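Local atomic coordinates of putative acyl-CoA dehydrogenase (Burkholderia xenovorans, PDB entry 5JSC), a protein that belongs to the acyl-CoA dehydrogenase family, a group of flavoproteins, and binds flavin-adenine dinucleotide (FAD) within a four-chain assembly. Residues A143-S147 / A254-L258; F261-V265 / L378-G383. All coordinates share one frame. Residues are numbered along the deposited sequence.

Interaction 1. Residues A143-S147 / A254-L258. With FAD (flavin-adenine dinucleotide), chain M.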
ATOM      1  N   ALA C 143      -0.258  35.363 -13.745  1.00 11.62           N
ATOM      2  CA  ALA C 143       0.691  34.253 -13.752  1.00 11.16           C
ATOM      3  C   ALA C 143       1.683  34.424 -12.608  1.00 11.31           C
ATOM      4  O   ALA C 143       1.951  35.539 -12.154  1.00 12.64           O
ATOM      5  CB  ALA C 143       1.424  34.155 -15.093  1.00 11.83           C
ATOM      6  N   PHE C 144       2.237  33.294 -12.174  1.00 11.56           N
ATOM      7  CA  PHE C 144       3.080  33.166 -10.984  1.00 12.08           C
ATOM      8  C   PHE C 144       4.373  32.500 -11.436  1.00 11.55           C
ATOM      9  O   PHE C 144       4.370  31.310 -11.759  1.00 13.58           O
ATOM     10  CB  PHE C 144       2.342  32.324  -9.941  1.00 11.71           C
ATOM     11  CG  PHE C 144       3.063  32.126  -8.632  1.00 12.12           C
ATOM     12  CD1 PHE C 144       3.000  33.089  -7.637  1.00 13.65           C
ATOM     13  CD2 PHE C 144       3.718  30.927  -8.352  1.00 13.84           C
ATOM     14  CE1 PHE C 144       3.617  32.893  -6.413  1.00 14.22           C
ATOM     15  CE2 PHE C 144       4.332  30.721  -7.119  1.00 14.23           C
ATOM     16  CZ  PHE C 144       4.282  31.707  -6.152  1.00 14.86           C
ATOM     17  N   ALA C 145       5.464  33.259 -11.503  1.00 11.10           N
ATOM     18  CA  ALA C 145       6.704  32.773 -12.130  1.00 11.38           C
ATOM     19  C   ALA C 145       7.790  32.571 -11.070  1.00 11.70           C
ATOM     20  O   ALA C 145       8.561  33.484 -10.747  1.00 12.13           O
ATOM     21  CB  ALA C 145       7.172  33.727 -13.239  1.00 12.98           C
ATOM     22  N   LEU C 146       7.873  31.343 -10.563  1.00 11.90           N
ATOM     23  CA  LEU C 146       8.783  30.961  -9.491  1.00 11.02           C
ATOM     24  C   LEU C 146       9.798  29.926  -9.942  1.00 11.61           C
ATOM     25  O   LEU C 146      11.010  30.123  -9.755  1.00 13.12           O
ATOM     26  CB  LEU C 146       7.970  30.421  -8.301  1.00 11.99           C
ATOM     27  CG  LEU C 146       8.756  30.039  -7.044  1.00 12.29           C
ATOM     28  CD1 LEU C 146       9.492  31.261  -6.505  1.00 14.28           C
ATOM     29  CD2 LEU C 146       7.826  29.434  -5.979  1.00 13.96           C
ATOM     30  N   SER C 147       9.334  28.843 -10.555  1.00 12.21           N
ATOM     31  CA  SER C 147      10.185  27.718 -10.937  1.00 10.60           C
ATOM     32  C   SER C 147      11.126  28.068 -12.090  1.00 11.77           C
ATOM     33  O   SER C 147      10.811  28.881 -12.965  1.00 12.78           O
ATOM     34  CB  SER C 147       9.311  26.533 -11.347  1.00 11.12           C
ATOM     35  OG  SER C 147       8.454  26.158 -10.287  1.00 12.29           O
ATOM     36  N   ALA C 254       6.481  34.456  -1.682  1.00 13.08           N
ATOM     37  CA  ALA C 254       6.159  33.279  -2.483  1.00 12.91           C
ATOM     38  C   ALA C 254       5.576  32.179  -1.612  1.00 13.83           C
ATOM     39  O   ALA C 254       4.561  31.563  -1.961  1.00 14.46           O
ATOM     40  CB  ALA C 254       7.410  32.765  -3.201  1.00 13.77           C
ATOM     41  N   MET C 255       6.208  31.917  -0.464  1.00 12.42           N
ATOM     42  CA  MET C 255       5.729  30.850   0.409  1.00 12.77           C
ATOM     43  C   MET C 255       4.335  31.149   0.940  1.00 12.91           C
ATOM     44  O   MET C 255       3.494  30.247   1.033  1.00 14.14           O
ATOM     45  CB  MET C 255       6.699  30.638   1.569  1.00 15.47           C
ATOM     46  CG  MET C 255       8.085  30.186   1.128  1.00 17.97           C
ATOM     47  SD  MET C 255       8.032  28.611   0.254  1.00 24.07           S
ATOM     48  CE  MET C 255       8.418  29.106  -1.416  1.00 26.17           C
ATOM     49  N   ARG C 256       4.080  32.406   1.320  1.00 12.17           N
ATOM     50  CA  ARG C 256       2.763  32.757   1.844  1.00 11.56           C
ATOM     51  C   ARG C 256       1.690  32.647   0.770  1.00 12.19           C
ATOM     52  O   ARG C 256       0.543  32.293   1.070  1.00 14.49           O
ATOM     53  CB  ARG C 256       2.783  34.169   2.423  1.00 14.34           C
ATOM     54  CG  ARG C 256       3.526  34.276   3.749  1.00 18.35           C
ATOM     55  CD  ARG C 256       3.679  35.734   4.172  1.00 25.87           C
ATOM     56  NE  ARG C 256       2.383  36.385   4.357  1.00 33.47           N
ATOM     57  CZ  ARG C 256       2.159  37.684   4.167  1.00 38.36           C
ATOM     58  NH1 ARG C 256       3.144  38.484   3.772  1.00 40.59           N
ATOM     59  NH2 ARG C 256       0.948  38.185   4.363  1.00 39.46           N
ATOM     60  N   THR C 257       2.042  32.951  -0.481  1.00 12.32           N
ATOM     61  CA  THR C 257       1.081  32.800  -1.568  1.00 13.98           C
ATOM     62  C   THR C 257       0.744  31.329  -1.780  1.00 15.29           C
ATOM     63  O   THR C 257      -0.430  30.960  -1.923  1.00 15.53           O
ATOM     64  CB  THR C 257       1.643  33.430  -2.845  1.00 14.64           C
ATOM     65  OG1 THR C 257       1.953  34.814  -2.599  1.00 15.82           O
ATOM     66  CG2 THR C 257       0.635  33.343  -3.984  1.00 15.52           C
ATOM     67  N   LEU C 258       1.761  30.474  -1.781  1.00 15.27           N
ATOM     68  CA  LEU C 258       1.528  29.040  -1.913  1.00 15.82           C
ATOM     69  C   LEU C 258       0.725  28.474  -0.743  1.00 16.42           C
ATOM     70  O   LEU C 258      -0.048  27.523  -0.926  1.00 16.76           O
ATOM     71  CB  LEU C 258       2.871  28.320  -2.046  1.00 15.06           C
ATOM     72  CG  LEU C 258       3.541  28.545  -3.400  1.00 15.62           C
ATOM     73  CD1 LEU C 258       5.026  28.227  -3.303  1.00 15.36           C
ATOM     74  CD2 LEU C 258       2.870  27.678  -4.470  1.00 18.09           C
TER
HETATM   75  PA  FAD M 501      12.702  18.931  -8.960  1.00 11.38           P
HETATM   76  O1A FAD M 501      12.828  20.114  -8.075  1.00 12.63           O
HETATM   77  O2A FAD M 501      13.939  18.524  -9.764  1.00 12.03           O
HETATM   78  O5B FAD M 501      12.207  17.710  -8.073  1.00 10.28           O
HETATM   79  C5B FAD M 501      12.106  16.399  -8.663  1.00  9.28           C
HETATM   80  C4B FAD M 501      11.455  15.525  -7.624  1.00  9.99           C
HETATM   81  O4B FAD M 501      12.331  15.420  -6.487  1.00 11.42           O
HETATM   82  C3B FAD M 501      10.171  16.077  -7.019  1.00 10.76           C
HETATM   83  O3B FAD M 501       9.030  15.896  -7.861  1.00 12.35           O
HETATM   84  C2B FAD M 501      10.088  15.305  -5.700  1.00 10.58           C
HETATM   85  O2B FAD M 501       9.506  14.020  -5.922  1.00 12.84           O
HETATM   86  C1B FAD M 501      11.572  15.139  -5.328  1.00 10.74           C
HETATM   87  N9A FAD M 501      12.052  16.009  -4.261  1.00 10.69           N
HETATM   88  C8A FAD M 501      12.046  17.380  -4.240  1.00 12.37           C
HETATM   89  N7A FAD M 501      12.626  17.901  -3.187  1.00 13.10           N
HETATM   90  C5A FAD M 501      13.042  16.794  -2.458  1.00 12.28           C
HETATM   91  C6A FAD M 501      13.737  16.668  -1.241  1.00 13.18           C
HETATM   92  N6A FAD M 501      14.132  17.707  -0.498  1.00 15.11           N
HETATM   93  N1A FAD M 501      14.005  15.420  -0.795  1.00 13.54           N
HETATM   94  C2A FAD M 501      13.589  14.374  -1.523  1.00 12.19           C
HETATM   95  N3A FAD M 501      12.927  14.373  -2.685  1.00 10.29           N
HETATM   96  C4A FAD M 501      12.687  15.623  -3.104  1.00  9.81           C
HETATM   97  N1  FAD M 501       5.911  26.624 -11.466  1.00 10.01           N
HETATM   98  C2  FAD M 501       5.734  27.979 -11.368  1.00  9.87           C
HETATM   99  O2  FAD M 501       6.605  28.724 -10.887  1.00 12.33           O
HETATM  100  N3  FAD M 501       4.570  28.542 -11.822  1.00 10.71           N
HETATM  101  C4  FAD M 501       3.511  27.862 -12.391  1.00 11.10           C
HETATM  102  O4  FAD M 501       2.550  28.475 -12.846  1.00 13.31           O
HETATM  103  C4X FAD M 501       3.687  26.441 -12.464  1.00 10.75           C
HETATM  104  N5  FAD M 501       2.759  25.736 -13.048  1.00 11.62           N
HETATM  105  C5X FAD M 501       3.018  24.398 -13.301  1.00 10.98           C
HETATM  106  C6  FAD M 501       2.104  23.673 -14.063  1.00 11.48           C
HETATM  107  C7  FAD M 501       2.362  22.359 -14.435  1.00 12.07           C
HETATM  108  C7M FAD M 501       1.367  21.626 -15.298  1.00 12.48           C
HETATM  109  C8  FAD M 501       3.557  21.743 -14.013  1.00 12.50           C
HETATM  110  C8M FAD M 501       3.879  20.320 -14.398  1.00 15.05           C
HETATM  111  C9  FAD M 501       4.461  22.460 -13.236  1.00 11.15           C
HETATM  112  C9A FAD M 501       4.206  23.782 -12.883  1.00  9.83           C
HETATM  113  N10 FAD M 501       5.149  24.565 -12.183  1.00  9.88           N
HETATM  114  C10 FAD M 501       4.932  25.907 -11.986  1.00  9.49           C
HETATM  115  C1' FAD M 501       6.436  23.965 -11.806  1.00 10.71           C
HETATM  116  C2' FAD M 501       6.352  23.083 -10.565  1.00 10.25           C
HETATM  117  O2' FAD M 501       6.137  23.870  -9.395  1.00 12.74           O
HETATM  118  C3' FAD M 501       7.654  22.298 -10.418  1.00 10.84           C
HETATM  119  O3' FAD M 501       7.671  21.375 -11.497  1.00 10.75           O
HETATM  120  C4' FAD M 501       7.781  21.547  -9.093  1.00 10.76           C
HETATM  121  O4' FAD M 501       8.003  22.490  -8.041  1.00 12.40           O
HETATM  122  C5' FAD M 501       8.901  20.528  -9.126  1.00 10.65           C
HETATM  123  O5' FAD M 501      10.117  21.217  -9.482  1.00 11.10           O
HETATM  124  P   FAD M 501      11.023  20.522 -10.637  1.00 11.15           P
HETATM  125  O1P FAD M 501      10.204  20.199 -11.839  1.00 11.27           O
HETATM  126  O2P FAD M 501      12.221  21.386 -10.892  1.00 12.14           O
HETATM  127  O3P FAD M 501      11.506  19.150  -9.984  1.00  9.85           O
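A buried apolar contact between a short strand with the loop after it and a helix joins two domains of the acyl-CoA dehydrogenase fold: residues 143-147, with strand 144-145 at the edge of a sheet in the middle β-domain, lie beside the flavin, and residues 254-258 are a turn of the long helix 250-286 of the C-terminal helical domain. Phe144, on the strand, and Leu146, just past it, both direct CA-to-CB toward the helix. The Phe144 ring, chi1 t, approaches one turn of helix: its CE1 lies 3.9 Å from Thr257 CG2, and its CZ lies 4.4 Å from Ala254 CB and 4.3 Å from Leu258 CG. Leu146 lies beside it, with CD1 4.2 Å from Ala254 CB and CD2 4.1 Å from Leu258 CD1. The backbones come nearest at Ala254, whose CA is 7.8 Å from Leu146 CA, as its small side chain allows. Thr257 offers its methyl to the contact, its OG1 being hydrogen-bonded to Leu253 O one turn back. Phe190 of the neighbouring strand 186-192 also meets the Phe144 ring and touches Ala254. No hydrogen bond links the two segments; several polar groups of 144-147 bind the flavin, while Ala145 pairs with strand 186-192. FAD N3 donates to Phe144 O at 2.8 Å, FAD O2 accepts from Leu146 N at 2.9 Å and from Ser147 N at 2.8 Å, and Ser147 OG donates to FAD N1 at 2.8 Å.

Interaction 2. Residues F261-V265 / L378-G383; sequences FRTSV and LRIYEG. With FAD (flavin-adenine dinucleotide), chain M.
Residues 261-265 form a continuous turn of helix, with Val265 N bonded to Phe261 O at 3.0 Å; Ser264 OG, chi1 p, also donates to Phe261 O, at 2.7 Å. Against it lies an irregular loop, 378-383, running antiparallel to it, with Leu378 CA 7.0 Å from Val265 CA and Glu382 CA 6.3 Å from Arg262 CA. Leu378 points toward the helix and sets CD2 4.2 Å from Val265 CG1 and 4.0 Å from Val265 O. Arg379 turns away to form salt bridges with Glu344 and with Asp351 of the second subunit. At Ile380 the loop reaches FAD, its O 3.6 Å from FAD C4'. This loop joins helices 367-376 and 385-405 in the C-terminal helical domain of the acyl-CoA dehydrogenase fold, and lies between helix 250-286 and the cofactor. Tyr381, chi1 p, spans that gap: CE1 is 3.9 Å from Val265 CG1 and CD2 3.6 Å from FAD C7. Glu382 has left-handed backbone angles (52/32) and chi1 m; its carboxylate enters the contact, OE2 3.2 Å from Val265 CG2 and OE1 3.6 Å from Phe261 CB. Its carbonyl O accepts from Arg262 NE at 2.8 Å, the Arg262 side chain being extended (chi2 and chi3 t). At Gly383, phi/psi 101/115 would jam a CB against Glu382 O, which by itself calls for glycine; it would also clash with Arg262 NH2, 4.2 Å from Gly383 CA.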
ATOM      1  N   PHE C 261      -2.915  28.854  -1.693  1.00 14.69           N
ATOM      2  CA  PHE C 261      -3.520  28.119  -2.788  1.00 14.39           C
ATOM      3  C   PHE C 261      -3.187  26.631  -2.808  1.00 14.51           C
ATOM      4  O   PHE C 261      -3.834  25.897  -3.555  1.00 14.55           O
ATOM      5  CB  PHE C 261      -3.172  28.812  -4.107  1.00 14.38           C
ATOM      6  CG  PHE C 261      -3.860  30.145  -4.238  1.00 13.22           C
ATOM      7  CD1 PHE C 261      -5.201  30.203  -4.576  1.00 15.07           C
ATOM      8  CD2 PHE C 261      -3.201  31.322  -3.933  1.00 13.16           C
ATOM      9  CE1 PHE C 261      -5.863  31.408  -4.654  1.00 14.25           C
ATOM     10  CE2 PHE C 261      -3.859  32.543  -4.015  1.00 13.68           C
ATOM     11  CZ  PHE C 261      -5.193  32.584  -4.371  1.00 13.60           C
ATOM     12  N   ARG C 262      -2.268  26.143  -1.966  1.00 15.16           N
ATOM     13  CA  ARG C 262      -2.071  24.694  -1.903  1.00 14.25           C
ATOM     14  C   ARG C 262      -3.356  23.976  -1.499  1.00 12.62           C
ATOM     15  O   ARG C 262      -3.661  22.904  -2.031  1.00 13.38           O
ATOM     16  CB  ARG C 262      -0.927  24.328  -0.952  1.00 16.48           C
ATOM     17  CG  ARG C 262       0.454  24.335  -1.626  1.00 14.30           C
ATOM     18  CD  ARG C 262       1.571  24.202  -0.605  1.00 14.65           C
ATOM     19  NE  ARG C 262       2.876  24.311  -1.243  1.00 15.70           N
ATOM     20  CZ  ARG C 262       4.020  24.463  -0.584  1.00 17.44           C
ATOM     21  NH1 ARG C 262       4.013  24.547   0.743  1.00 18.47           N
ATOM     22  NH2 ARG C 262       5.166  24.538  -1.250  1.00 18.68           N
ATOM     23  N   THR C 263      -4.136  24.547  -0.573  1.00 11.02           N
ATOM     24  CA  THR C 263      -5.397  23.893  -0.226  1.00 11.16           C
ATOM     25  C   THR C 263      -6.350  23.868  -1.419  1.00 10.96           C
ATOM     26  O   THR C 263      -7.126  22.915  -1.581  1.00 10.50           O
ATOM     27  CB  THR C 263      -6.044  24.591   0.973  1.00 12.10           C
ATOM     28  OG1 THR C 263      -5.063  24.757   2.004  1.00 13.93           O
ATOM     29  CG2 THR C 263      -7.200  23.760   1.534  1.00 14.17           C
ATOM     30  N   SER C 264      -6.282  24.886  -2.281  1.00 11.15           N
ATOM     31  CA  SER C 264      -7.108  24.889  -3.481  1.00 11.60           C
ATOM     32  C   SER C 264      -6.666  23.828  -4.487  1.00 11.27           C
ATOM     33  O   SER C 264      -7.507  23.324  -5.233  1.00 10.98           O
ATOM     34  CB  SER C 264      -7.114  26.292  -4.117  1.00 13.47           C
ATOM     35  OG  SER C 264      -6.018  26.496  -5.000  1.00 16.36           O
ATOM     36  N   VAL C 265      -5.368  23.477  -4.528  1.00 11.41           N
ATOM     37  CA  VAL C 265      -4.935  22.351  -5.361  1.00 11.18           C
ATOM     38  C   VAL C 265      -5.512  21.058  -4.820  1.00  9.66           C
ATOM     39  O   VAL C 265      -5.916  20.171  -5.584  1.00 10.12           O
ATOM     40  CB  VAL C 265      -3.396  22.261  -5.429  1.00 11.78           C
ATOM     41  CG1 VAL C 265      -2.946  21.012  -6.221  1.00 13.19           C
ATOM     42  CG2 VAL C 265      -2.822  23.507  -6.058  1.00 14.19           C
ATOM     43  N   LEU C 378      -0.875  17.309 -10.609  1.00 10.03           N
ATOM     44  CA  LEU C 378      -1.227  17.939  -9.337  1.00 10.58           C
ATOM     45  C   LEU C 378      -0.422  17.372  -8.178  1.00 11.10           C
ATOM     46  O   LEU C 378      -0.399  17.980  -7.104  1.00 12.83           O
ATOM     47  CB  LEU C 378      -2.727  17.802  -9.052  1.00 10.29           C
ATOM     48  CG  LEU C 378      -3.621  18.824  -9.781  1.00 11.00           C
ATOM     49  CD1 LEU C 378      -3.671  18.602 -11.293  1.00 12.96           C
ATOM     50  CD2 LEU C 378      -5.029  18.856  -9.205  1.00 13.03           C
ATOM     51  N   ARG C 379       0.243  16.231  -8.373  1.00  9.60           N
ATOM     52  CA  ARG C 379       1.166  15.697  -7.387  1.00  8.94           C
ATOM     53  C   ARG C 379       2.544  16.332  -7.495  1.00 10.92           C
ATOM     54  O   ARG C 379       3.430  16.002  -6.699  1.00 10.71           O
ATOM     55  CB  ARG C 379       1.256  14.171  -7.553  1.00  9.66           C
ATOM     56  CG  ARG C 379      -0.086  13.468  -7.265  1.00  8.67           C
ATOM     57  CD  ARG C 379      -0.110  12.055  -7.821  1.00  9.35           C
ATOM     58  NE  ARG C 379       1.050  11.294  -7.349  1.00  9.94           N
ATOM     59  CZ  ARG C 379       1.544  10.224  -7.970  1.00  9.09           C
ATOM     60  NH1 ARG C 379       0.971   9.787  -9.085  1.00  9.81           N
ATOM     61  NH2 ARG C 379       2.609   9.595  -7.471  1.00 11.17           N
ATOM     62  N   ILE C 380       2.722  17.259  -8.438  1.00 11.88           N
ATOM     63  CA  ILE C 380       4.015  17.863  -8.733  1.00 12.51           C
ATOM     64  C   ILE C 380       3.986  19.374  -8.538  1.00 13.60           C
ATOM     65  O   ILE C 380       4.847  19.938  -7.847  1.00 15.39           O
ATOM     66  CB  ILE C 380       4.488  17.501 -10.162  1.00 12.71           C
ATOM     67  CG1 ILE C 380       4.705  15.985 -10.264  1.00 15.15           C
ATOM     68  CG2 ILE C 380       5.768  18.256 -10.524  1.00 14.60           C
ATOM     69  CD1 ILE C 380       4.742  15.453 -11.680  1.00 15.74           C
ATOM     70  N   TYR C 381       2.976  20.047  -9.100  1.00 14.17           N
ATOM     71  CA  TYR C 381       3.000  21.495  -9.007  1.00 14.35           C
ATOM     72  C   TYR C 381       2.457  21.973  -7.655  1.00 14.72           C
ATOM     73  O   TYR C 381       1.843  21.219  -6.895  1.00 16.40           O
ATOM     74  CB  TYR C 381       2.271  22.133 -10.201  1.00 16.01           C
ATOM     75  CG  TYR C 381       0.758  22.008 -10.391  1.00 16.67           C
ATOM     76  CD1 TYR C 381      -0.140  22.363  -9.389  1.00 16.98           C
ATOM     77  CD2 TYR C 381       0.230  21.649 -11.637  1.00 15.19           C
ATOM     78  CE1 TYR C 381      -1.517  22.302  -9.601  1.00 17.35           C
ATOM     79  CE2 TYR C 381      -1.148  21.600 -11.857  1.00 17.65           C
ATOM     80  CZ  TYR C 381      -2.014  21.933 -10.832  1.00 16.07           C
ATOM     81  OH  TYR C 381      -3.381  21.911 -11.028  1.00 19.06           O
ATOM     82  N   GLU C 382       2.729  23.253  -7.364  1.00 14.29           N
ATOM     83  CA  GLU C 382       2.549  23.882  -6.046  1.00 15.52           C
ATOM     84  C   GLU C 382       3.244  23.076  -4.943  1.00 14.88           C
ATOM     85  O   GLU C 382       2.822  23.074  -3.784  1.00 15.98           O
ATOM     86  CB  GLU C 382       1.061  24.142  -5.724  1.00 17.05           C
ATOM     87  CG  GLU C 382       0.402  25.238  -6.622  1.00 17.26           C
ATOM     88  CD  GLU C 382      -0.713  26.040  -5.941  1.00 18.07           C
ATOM     89  OE1 GLU C 382      -0.639  26.267  -4.713  1.00 19.28           O
ATOM     90  OE2 GLU C 382      -1.674  26.450  -6.645  1.00 19.45           O
ATOM     91  N   GLY C 383       4.352  22.418  -5.292  1.00 15.23           N
ATOM     92  CA  GLY C 383       5.128  21.652  -4.332  1.00 14.89           C
ATOM     93  C   GLY C 383       4.861  20.160  -4.439  1.00 13.26           C
ATOM     94  O   GLY C 383       3.740  19.716  -4.175  1.00 14.83           O
TER
HETATM   95  PA  FAD M 501      12.702  18.931  -8.960  1.00 11.38           P
HETATM   96  O1A FAD M 501      12.828  20.114  -8.075  1.00 12.63           O
HETATM   97  O2A FAD M 501      13.939  18.524  -9.764  1.00 12.03           O
HETATM   98  O5B FAD M 501      12.207  17.710  -8.073  1.00 10.28           O
HETATM   99  C5B FAD M 501      12.106  16.399  -8.663  1.00  9.28           C
HETATM  100  C4B FAD M 501      11.455  15.525  -7.624  1.00  9.99           C
HETATM  101  O4B FAD M 501      12.331  15.420  -6.487  1.00 11.42           O
HETATM  102  C3B FAD M 501      10.171  16.077  -7.019  1.00 10.76           C
HETATM  103  O3B FAD M 501       9.030  15.896  -7.861  1.00 12.35           O
HETATM  104  C2B FAD M 501      10.088  15.305  -5.700  1.00 10.58           C
HETATM  105  O2B FAD M 501       9.506  14.020  -5.922  1.00 12.84           O
HETATM  106  C1B FAD M 501      11.572  15.139  -5.328  1.00 10.74           C
HETATM  107  N9A FAD M 501      12.052  16.009  -4.261  1.00 10.69           N
HETATM  108  C8A FAD M 501      12.046  17.380  -4.240  1.00 12.37           C
HETATM  109  N7A FAD M 501      12.626  17.901  -3.187  1.00 13.10           N
HETATM  110  C5A FAD M 501      13.042  16.794  -2.458  1.00 12.28           C
HETATM  111  C6A FAD M 501      13.737  16.668  -1.241  1.00 13.18           C
HETATM  112  N6A FAD M 501      14.132  17.707  -0.498  1.00 15.11           N
HETATM  113  N1A FAD M 501      14.005  15.420  -0.795  1.00 13.54           N
HETATM  114  C2A FAD M 501      13.589  14.374  -1.523  1.00 12.19           C
HETATM  115  N3A FAD M 501      12.927  14.373  -2.685  1.00 10.29           N
HETATM  116  C4A FAD M 501      12.687  15.623  -3.104  1.00  9.81           C
HETATM  117  N1  FAD M 501       5.911  26.624 -11.466  1.00 10.01           N
HETATM  118  C2  FAD M 501       5.734  27.979 -11.368  1.00  9.87           C
HETATM  119  O2  FAD M 501       6.605  28.724 -10.887  1.00 12.33           O
HETATM  120  N3  FAD M 501       4.570  28.542 -11.822  1.00 10.71           N
HETATM  121  C4  FAD M 501       3.511  27.862 -12.391  1.00 11.10           C
HETATM  122  O4  FAD M 501       2.550  28.475 -12.846  1.00 13.31           O
HETATM  123  C4X FAD M 501       3.687  26.441 -12.464  1.00 10.75           C
HETATM  124  N5  FAD M 501       2.759  25.736 -13.048  1.00 11.62           N
HETATM  125  C5X FAD M 501       3.018  24.398 -13.301  1.00 10.98           C
HETATM  126  C6  FAD M 501       2.104  23.673 -14.063  1.00 11.48           C
HETATM  127  C7  FAD M 501       2.362  22.359 -14.435  1.00 12.07           C
HETATM  128  C7M FAD M 501       1.367  21.626 -15.298  1.00 12.48           C
HETATM  129  C8  FAD M 501       3.557  21.743 -14.013  1.00 12.50           C
HETATM  130  C8M FAD M 501       3.879  20.320 -14.398  1.00 15.05           C
HETATM  131  C9  FAD M 501       4.461  22.460 -13.236  1.00 11.15           C
HETATM  132  C9A FAD M 501       4.206  23.782 -12.883  1.00  9.83           C
HETATM  133  N10 FAD M 501       5.149  24.565 -12.183  1.00  9.88           N
HETATM  134  C10 FAD M 501       4.932  25.907 -11.986  1.00  9.49           C
HETATM  135  C1' FAD M 501       6.436  23.965 -11.806  1.00 10.71           C
HETATM  136  C2' FAD M 501       6.352  23.083 -10.565  1.00 10.25           C
HETATM  137  O2' FAD M 501       6.137  23.870  -9.395  1.00 12.74           O
HETATM  138  C3' FAD M 501       7.654  22.298 -10.418  1.00 10.84           C
HETATM  139  O3' FAD M 501       7.671  21.375 -11.497  1.00 10.75           O
HETATM  140  C4' FAD M 501       7.781  21.547  -9.093  1.00 10.76           C
HETATM  141  O4' FAD M 501       8.003  22.490  -8.041  1.00 12.40           O
HETATM  142  C5' FAD M 501       8.901  20.528  -9.126  1.00 10.65           C
HETATM  143  O5' FAD M 501      10.117  21.217  -9.482  1.00 11.10           O
HETATM  144  P   FAD M 501      11.023  20.522 -10.637  1.00 11.15           P
HETATM  145  O1P FAD M 501      10.204  20.199 -11.839  1.00 11.27           O
HETATM  146  O2P FAD M 501      12.221  21.386 -10.892  1.00 12.14           O
HETATM  147  O3P FAD M 501      11.506  19.150  -9.984  1.00  9.85           O

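Overall arrangement
Both interactions are buried and use successive turns of helix 250-286, their centres 11 Å apart. Interaction 1 joins that helix to the middle β-domain, whereas interaction 2 stays within the C-terminal helical domain and lies closer to the centre of the chain. Their chemistry differs accordingly: the first is apolar between its segments, while the second buries more surface and adds a side-chain-to-backbone hydrogen bond and a carboxylate. They meet where Leu258 CD2 packs 3.8 Å from Glu382 OE1. Both non-helical segments touch FAD: 143-147 hydrogen-bonds the pyrimidine edge of the flavin, and 378-383 packs on its dimethylbenzene end and ribityl chain, also contacting the second subunit.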